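Local coordinates for aminotransferase TlmJ (Streptoalloteichus hindustanus, PDB 5UID), which is a pyridoxal 5'-phosphate-dependent aminotransferase of the DegT/DnrJ/EryC1 family, probably acting in natural product biosynthesis, at residues P202-A205 with E206-R209. Sequence-based numbering, arbitrary orientation.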
loop_
_atom_site.group_PDB
_atom_site.type_symbol
_atom_site.label_atom_id
_atom_site.label_comp_id
_atom_site.label_asym_id
_atom_site.label_seq_id
_atom_site.Cartn_x
_atom_site.Cartn_y
_atom_site.Cartn_z
ATOM N N PRO A 202 13.989 -15.129 -12.577
ATOM C CA PRO A 202 13.973 -15.248 -11.111
ATOM C C PRO A 202 14.875 -14.245 -10.414
ATOM O O PRO A 202 14.553 -13.811 -9.301
ATOM C CB PRO A 202 14.439 -16.692 -10.872
ATOM C CG PRO A 202 15.215 -17.045 -12.096
ATOM C CD PRO A 202 14.525 -16.338 -13.225
ATOM N N GLU A 203 15.999 -13.866 -11.027
ATOM C CA GLU A 203 16.866 -12.869 -10.405
ATOM C C GLU A 203 16.181 -11.512 -10.319
ATOM O O GLU A 203 16.415 -10.761 -9.365
ATOM C CB GLU A 203 18.186 -12.755 -11.170
ATOM C CG GLU A 203 19.142 -13.918 -10.934
ATOM C CD GLU A 203 20.489 -13.714 -11.601
ATOM O OE1 GLU A 203 20.610 -12.789 -12.432
ATOM O OE2 GLU A 203 21.431 -14.478 -11.296
ATOM N N LEU A 204 15.335 -11.182 -11.297
ATOM C CA LEU A 204 14.583 -9.936 -11.218
ATOM C C LEU A 204 13.530 -9.996 -10.120
ATOM O O LEU A 204 13.223 -8.969 -9.501
ATOM C CB LEU A 204 13.938 -9.627 -12.568
ATOM C CG LEU A 204 13.449 -8.190 -12.748
ATOM C CD1 LEU A 204 14.572 -7.212 -12.435
ATOM C CD2 LEU A 204 12.922 -7.977 -14.161
ATOM N N ALA A 205 12.976 -11.183 -9.858
ATOM C CA ALA A 205 12.064 -11.345 -8.731
ATOM C C ALA A 205 12.787 -11.137 -7.405
ATOM O O ALA A 205 12.213 -10.581 -6.460
ATOM C CB ALA A 205 11.409 -12.725 -8.774
ATOM N N GLU A 206 14.045 -11.580 -7.313
ATOM C CA GLU A 206 14.820 -11.352 -6.097
ATOM C C GLU A 206 15.042 -9.862 -5.863
ATOM O O GLU A 206 14.999 -9.395 -4.719
ATOM C CB GLU A 206 16.159 -12.088 -6.174
ATOM C CG GLU A 206 16.036 -13.591 -6.352
ATOM C CD GLU A 206 17.386 -14.281 -6.455
ATOM O OE1 GLU A 206 18.343 -13.824 -5.794
ATOM O OE2 GLU A 206 17.491 -15.278 -7.202
ATOM N N ARG A 207 15.285 -9.102 -6.935
ATOM C CA ARG A 207 15.409 -7.654 -6.801
ATOM C C ARG A 207 14.098 -7.031 -6.346
ATOM O O ARG A 207 14.093 -6.099 -5.533
ATOM C CB ARG A 207 15.849 -7.032 -8.126
ATOM C CG ARG A 207 17.251 -7.394 -8.578
ATOM C CD ARG A 207 17.594 -6.637 -9.851
ATOM N NE ARG A 207 17.411 -5.198 -9.682
ATOM C CZ ARG A 207 17.223 -4.345 -10.683
ATOM N NH1 ARG A 207 17.183 -4.784 -11.935
ATOM N NH2 ARG A 207 17.065 -3.051 -10.434
ATOM N N ALA A 208 12.974 -7.530 -6.870
ATOM C CA ALA A 208 11.676 -6.965 -6.520
ATOM C C ALA A 208 11.372 -7.153 -5.040
ATOM O O ALA A 208 10.819 -6.255 -4.395
ATOM C CB ALA A 208 10.580 -7.596 -7.379
ATOM N N ARG A 209 11.723 -8.317 -4.485
ATOM C CA ARG A 209 11.474 -8.566 -3.069
ATOM C C ARG A 209 12.226 -7.573 -2.193
ATOM O O ARG A 209 11.683 -7.073 -1.202
ATOM C CB ARG A 209 11.865 -10.000 -2.708
ATOM C CG ARG A 209 10.963 -11.055 -3.310
ATOM C CD ARG A 209 11.365 -12.458 -2.880
ATOM N NE ARG A 209 10.425 -13.454 -3.388
ATOM C CZ ARG A 209 10.594 -14.135 -4.516
ATOM N NH1 ARG A 209 11.677 -13.938 -5.256
ATOM N NH2 ARG A 209 9.682 -15.017 -4.903
#
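With CG anti to the backbone N (chi1 -164°), L204 places CD1 beside the side chain of R207, whose chain bends at chi3 (54°), setting NH1 of the guanidinium next to that methyl. The motif is the first turns of an alpha-helix, 202-212, which follows strand 195-199 of the mixed sheet in this PLP-dependent aminotransferase fold. Four successive i to i+4 backbone hydrogen bonds establish it: E206 N to P202 O, R207 N to E203 O, A208 N to L204 O and R209 N to A205 O all measure 3.0 to 3.2 Å, with N-H...O angles of at least 148°. At the helix start, E203 N is hydrogen-bonded to D201 OD1.

The L204-R207 pair is an i to i+3 contact in which the two side chains cross at a slant: CD1 of L204 lies 3.6 Å from NH1 of R207 and 4.0 Å from its CD. The same NH1, in van der Waals contact with that methyl, donates a weak hydrogen bond to L71 O in helix 61-72, which L204 and A208 touch as well. L204, A205 and A208 all rest on F199, so this face of the helix packs back onto the sheet.

R209 runs extended from CG to NE over the preceding turn, its CG 3.4 Å from A205 O, while NH1 comes within 3.7 Å of A205 CB. NH2 reaches E53 O in a hydrogen bond, and the side chain touches V56, tying the helix to strand 55-58 and the residues leading into it. With an alanine in place of R209, E53 O would probably lose this donor and A205 CB one of the groups packed against it. On the exposed side, E206 CG, anti to its own carbonyl carbon, lies 3.3 Å from P202 O.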